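Local coordinates for protein alpha-rhamnosidase (Dictyoglomus thermophilum, PDB 6I60) that probably hydrolyses terminal non-reducing alpha-L-rhamnose residues from alpha-L-rhamnosides, as a bacterial alpha-L-rhamnosidase, at residues T563-I568 and E587-Y592; Y859-L864 and E872-K877. All coordinates share one frame; numbering follows the deposited sequence.

How the contacts relate
Contact 1 comes first along the chain and is complete before contact 2 begins. It pairs two helices of the six-hairpin glycosidase domain. Contact 2 pairs two strands of the C-terminal domain. Their centres lie 35 Å apart, and their nearest atoms are about 16 Å apart. Contact 1 is buried, about 18 Å from the centre of the chain; contact 2 is partly buried, at about 25 Å. A bound 2-(2-ethoxyethoxy)ethanol lies about 12 Å from the side chain of Y592 at the nearest atoms. A triethylene glycol, probably from the crystallisation liquor, lies about 4 Å from G588 at the nearest atoms. Helix 826-835 touches A862 of contact 2 through Y831 and A835.

Contact 1 of 2, residues T563-I568 and E587-Y592; sequences TAYITI and EGFKKY
F589 turns the edge of its ring onto the face of Y565. Together with I566 they form the close-packed part. The rings make a T-shaped pair, planes at 78° and centroids 5.0 Å apart. F589 CE1 stands over the tyrosine ring centre. With CG anti to the backbone N (chi1 -162°), Y565 reaches across to the second helix. I566 packs its CG2 branch against F589, with CG2 3.4 Å from F589 CD1. I566 CA lies over one face of the same ring. The Y565 ring lies against the bare backbone of G588, CE2 3.9 Å from G588 C, where a side chain would point at it. The axes of segments 564-568 and 587-592 come within 10.1 Å, their directions 138° apart; both helices belong to the six-hairpin glycosidase domain. Helix 524-535 also packs on Y565, whose OH hydrogen-bonds H585. With an alanine at Y565, the F589 edge would probably lose its aromatic face and H585 its hydroxyl partner. Packing is looser toward Y592, whose OH is 4.2 Å from T563 N; D637 of helix 626-648 takes the hydrogen bond of T563 OG1. On the outer side, E587 and K591 are exposed and hydrogen-bond a triethylene glycol.

Contact 2 of 2, residues Y859-L864 and E872-K877; sequences YAKARL and EINWQK
A862 and I873 form the firmer of two hydrogen-bonded backbone pairs. I873 N gives to A862 O at 3.0 Å, and A862 N gives to I873 O at 3.2 Å. The matching bonds between A860 and W875 are both weak. CA-H...O contacts add to the ladder. Apolar contacts lie on the buried face. The W875 ring turns back over the first strand, with CG between the backbone N and the carbonyl carbon (chi1 62°). A860 CB sits 3.5 Å from W875 CE2, and A860 N lies over the centre of the ring. W875 NE1 hydrogen-bonds I834 O. A862 CB meets I873 CG2 at 3.9 Å. Polar and charged groups occupy the other face. The extended K861 chain lies alongside N874 and makes a long salt bridge from NZ to E872 OE1, at 3.7 Å. N874 ND2 donates to E872 OE2 at 3.1 Å, 28° out of the carboxylate plane on its anti side, and also to R885 O. R863 CD passes 3.2 Å from E872 OE1, while the R863 guanidinium forms salt bridges with E467 and E870. The two strands form an antiparallel beta hairpin in the C-terminal domain, flanked in its sheet by strands 466-470 and 882-888.

Contact 1 of 2, residues T563-I568 and E587-Y592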
# COMPACT_ATOMS: atom_id res chain seq x y z
N THR A 563 12.66 4.52 -10.48
CA THR A 563 13.04 3.14 -10.20
C THR A 563 11.93 2.35 -9.53
O THR A 563 12.07 1.13 -9.38
CB THR A 563 14.29 3.11 -9.33
OG1 THR A 563 14.80 1.77 -9.28
CG2 THR A 563 13.97 3.58 -7.92
N ALA A 564 10.84 3.00 -9.12
CA ALA A 564 9.75 2.31 -8.44
C ALA A 564 9.06 1.30 -9.33
O ALA A 564 8.40 0.39 -8.82
CB ALA A 564 8.73 3.33 -7.92
N TYR A 565 9.18 1.43 -10.66
CA TYR A 565 8.54 0.48 -11.55
C TYR A 565 9.16 -0.91 -11.42
O TYR A 565 8.45 -1.89 -11.18
CB TYR A 565 8.63 0.97 -13.00
CG TYR A 565 7.64 0.31 -13.93
CD1 TYR A 565 6.55 -0.40 -13.44
CD2 TYR A 565 7.79 0.41 -15.31
CE1 TYR A 565 5.65 -1.01 -14.29
CE2 TYR A 565 6.88 -0.19 -16.17
CZ TYR A 565 5.82 -0.90 -15.66
OH TYR A 565 4.91 -1.50 -16.51
N ILE A 566 10.48 -1.01 -11.58
CA ILE A 566 11.13 -2.31 -11.50
C ILE A 566 11.31 -2.75 -10.05
O ILE A 566 11.29 -3.95 -9.76
CB ILE A 566 12.47 -2.29 -12.24
CG1 ILE A 566 13.37 -1.19 -11.68
CG2 ILE A 566 12.27 -2.06 -13.72
CD1 ILE A 566 14.75 -1.67 -11.36
N THR A 567 11.50 -1.80 -9.13
CA THR A 567 11.77 -2.16 -7.74
C THR A 567 10.54 -2.78 -7.09
O THR A 567 10.61 -3.87 -6.50
CB THR A 567 12.22 -0.93 -6.95
OG1 THR A 567 13.53 -0.55 -7.38
CG2 THR A 567 12.26 -1.23 -5.46
N ILE A 568 9.39 -2.11 -7.19
CA ILE A 568 8.17 -2.64 -6.60
C ILE A 568 7.80 -3.97 -7.25
O ILE A 568 7.35 -4.91 -6.57
CB ILE A 568 7.03 -1.61 -6.70
CG1 ILE A 568 7.35 -0.39 -5.84
CG2 ILE A 568 5.71 -2.23 -6.26
CD1 ILE A 568 6.39 0.76 -6.03
N GLU A 587 8.21 -5.64 -20.72
CA GLU A 587 8.45 -4.69 -21.80
C GLU A 587 8.54 -3.26 -21.29
O GLU A 587 9.32 -2.46 -21.82
CB GLU A 587 7.34 -4.81 -22.85
CG GLU A 587 7.61 -5.87 -23.91
CD GLU A 587 6.92 -5.56 -25.23
OE1 GLU A 587 6.01 -4.71 -25.24
OE2 GLU A 587 7.31 -6.16 -26.26
N GLY A 588 7.76 -2.93 -20.26
CA GLY A 588 7.89 -1.61 -19.64
C GLY A 588 9.23 -1.41 -18.97
O GLY A 588 9.77 -0.30 -18.97
N PHE A 589 9.80 -2.47 -18.40
CA PHE A 589 11.13 -2.37 -17.81
C PHE A 589 12.18 -2.13 -18.88
O PHE A 589 13.07 -1.28 -18.72
CB PHE A 589 11.46 -3.64 -17.02
CG PHE A 589 10.42 -4.04 -16.01
CD1 PHE A 589 9.55 -3.10 -15.47
CD2 PHE A 589 10.31 -5.36 -15.60
CE1 PHE A 589 8.60 -3.48 -14.54
CE2 PHE A 589 9.36 -5.74 -14.67
CZ PHE A 589 8.51 -4.80 -14.15
N LYS A 590 12.11 -2.88 -19.98
CA LYS A 590 13.06 -2.72 -21.07
C LYS A 590 12.97 -1.33 -21.68
O LYS A 590 13.97 -0.78 -22.14
CB LYS A 590 12.84 -3.79 -22.13
CG LYS A 590 13.89 -4.89 -22.15
CD LYS A 590 13.76 -5.76 -23.40
CE LYS A 590 14.96 -5.58 -24.32
NZ LYS A 590 14.89 -6.47 -25.52
N LYS A 591 11.77 -0.75 -21.70
CA LYS A 591 11.59 0.57 -22.30
C LYS A 591 12.13 1.67 -21.40
O LYS A 591 12.73 2.64 -21.90
CB LYS A 591 10.12 0.81 -22.62
CG LYS A 591 9.89 1.72 -23.81
CD LYS A 591 8.43 1.73 -24.24
CE LYS A 591 8.15 0.66 -25.29
NZ LYS A 591 6.91 0.96 -26.05
N TYR A 592 11.94 1.56 -20.09
CA TYR A 592 12.46 2.58 -19.18
C TYR A 592 13.98 2.53 -19.12
O TYR A 592 14.64 3.57 -19.14
CB TYR A 592 11.87 2.43 -17.78
CG TYR A 592 12.59 3.29 -16.77
CD1 TYR A 592 12.45 4.67 -16.78
CD2 TYR A 592 13.43 2.73 -15.82
CE1 TYR A 592 13.11 5.47 -15.87
CE2 TYR A 592 14.10 3.52 -14.90
CZ TYR A 592 13.94 4.89 -14.93
OH TYR A 592 14.60 5.68 -14.02

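Contact 2 of 2, residues Y859-L864 and E872-K877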
# COMPACT_ATOMS: atom_id res chain seq x y z
N TYR A 859 15.18 -9.12 24.09
CA TYR A 859 14.30 -9.99 23.32
C TYR A 859 13.82 -9.25 22.08
O TYR A 859 13.89 -8.02 22.01
CB TYR A 859 13.11 -10.48 24.15
CG TYR A 859 12.22 -9.36 24.66
CD1 TYR A 859 11.20 -8.85 23.87
CD2 TYR A 859 12.41 -8.83 25.93
CE1 TYR A 859 10.39 -7.83 24.33
CE2 TYR A 859 11.59 -7.81 26.40
CZ TYR A 859 10.59 -7.31 25.59
OH TYR A 859 9.78 -6.30 26.05
N ALA A 860 13.32 -10.01 21.11
CA ALA A 860 12.73 -9.47 19.90
C ALA A 860 12.00 -10.58 19.17
O ALA A 860 12.45 -11.73 19.19
CB ALA A 860 13.79 -8.83 18.98
N LYS A 861 10.89 -10.24 18.53
CA LYS A 861 10.11 -11.22 17.79
C LYS A 861 9.48 -10.57 16.57
O LYS A 861 8.98 -9.45 16.64
CB LYS A 861 9.01 -11.86 18.65
CG LYS A 861 7.91 -12.51 17.82
CD LYS A 861 6.63 -12.68 18.61
CE LYS A 861 5.75 -13.76 18.00
NZ LYS A 861 4.67 -14.20 18.92
N ALA A 862 9.51 -11.29 15.44
CA ALA A 862 8.76 -10.92 14.25
C ALA A 862 7.95 -12.13 13.82
O ALA A 862 8.52 -13.21 13.61
CB ALA A 862 9.68 -10.45 13.13
N ARG A 863 6.64 -11.96 13.69
CA ARG A 863 5.76 -13.01 13.19
C ARG A 863 5.08 -12.49 11.93
O ARG A 863 4.37 -11.48 11.97
CB ARG A 863 4.72 -13.41 14.24
CG ARG A 863 3.67 -14.39 13.73
CD ARG A 863 2.61 -14.67 14.78
NE ARG A 863 1.52 -13.69 14.75
CZ ARG A 863 0.53 -13.69 13.85
NH1 ARG A 863 0.49 -14.62 12.91
NH2 ARG A 863 -0.41 -12.76 13.91
N LEU A 864 5.31 -13.18 10.81
CA LEU A 864 4.78 -12.77 9.52
C LEU A 864 3.82 -13.82 8.98
O LEU A 864 4.01 -15.02 9.19
CB LEU A 864 5.90 -12.53 8.50
CG LEU A 864 7.18 -11.85 8.99
CD1 LEU A 864 8.36 -12.21 8.10
CD2 LEU A 864 6.98 -10.35 9.04
N GLU A 872 7.80 -17.14 11.85
CA GLU A 872 8.00 -16.57 13.17
C GLU A 872 9.45 -16.72 13.60
O GLU A 872 10.11 -17.72 13.28
CB GLU A 872 7.08 -17.23 14.21
CG GLU A 872 6.95 -16.45 15.51
CD GLU A 872 5.88 -17.02 16.42
OE1 GLU A 872 4.69 -16.69 16.23
OE2 GLU A 872 6.23 -17.80 17.33
N ILE A 873 9.95 -15.72 14.33
CA ILE A 873 11.27 -15.76 14.94
C ILE A 873 11.18 -15.15 16.33
O ILE A 873 10.53 -14.12 16.52
CB ILE A 873 12.33 -15.03 14.09
CG1 ILE A 873 13.71 -15.13 14.74
CG2 ILE A 873 11.94 -13.57 13.86
CD1 ILE A 873 14.84 -15.31 13.76
N ASN A 874 11.79 -15.81 17.31
CA ASN A 874 11.85 -15.33 18.68
C ASN A 874 13.24 -15.61 19.23
O ASN A 874 13.79 -16.68 18.98
CB ASN A 874 10.81 -16.00 19.58
CG ASN A 874 9.41 -15.99 18.99
OD1 ASN A 874 8.59 -15.15 19.34
ND2 ASN A 874 9.13 -16.95 18.11
N TRP A 875 13.80 -14.65 19.96
CA TRP A 875 15.09 -14.88 20.60
C TRP A 875 15.16 -14.11 21.91
O TRP A 875 14.62 -13.00 22.02
CB TRP A 875 16.25 -14.49 19.68
CG TRP A 875 16.31 -13.04 19.29
CD1 TRP A 875 15.83 -12.49 18.13
CD2 TRP A 875 16.90 -11.96 20.03
NE1 TRP A 875 16.08 -11.14 18.12
CE2 TRP A 875 16.73 -10.79 19.27
CE3 TRP A 875 17.54 -11.88 21.27
CZ2 TRP A 875 17.18 -9.54 19.71
CZ3 TRP A 875 17.99 -10.64 21.70
CH2 TRP A 875 17.81 -9.49 20.92
N GLN A 876 15.82 -14.71 22.90
CA GLN A 876 16.07 -14.10 24.20
C GLN A 876 17.55 -14.19 24.50
O GLN A 876 18.20 -15.20 24.19
CB GLN A 876 15.27 -14.80 25.31
CG GLN A 876 13.89 -14.22 25.56
CD GLN A 876 13.04 -15.12 26.43
OE1 GLN A 876 11.96 -15.55 26.02
NE2 GLN A 876 13.53 -15.41 27.63
N LYS A 877 18.10 -13.14 25.11
CA LYS A 877 19.52 -13.06 25.42
C LYS A 877 19.69 -12.81 26.91
O LYS A 877 19.31 -11.74 27.41
CB LYS A 877 20.20 -11.97 24.60
CG LYS A 877 21.72 -11.95 24.73
CD LYS A 877 22.31 -10.65 24.21
CE LYS A 877 23.80 -10.55 24.50
NZ LYS A 877 24.07 -10.29 25.95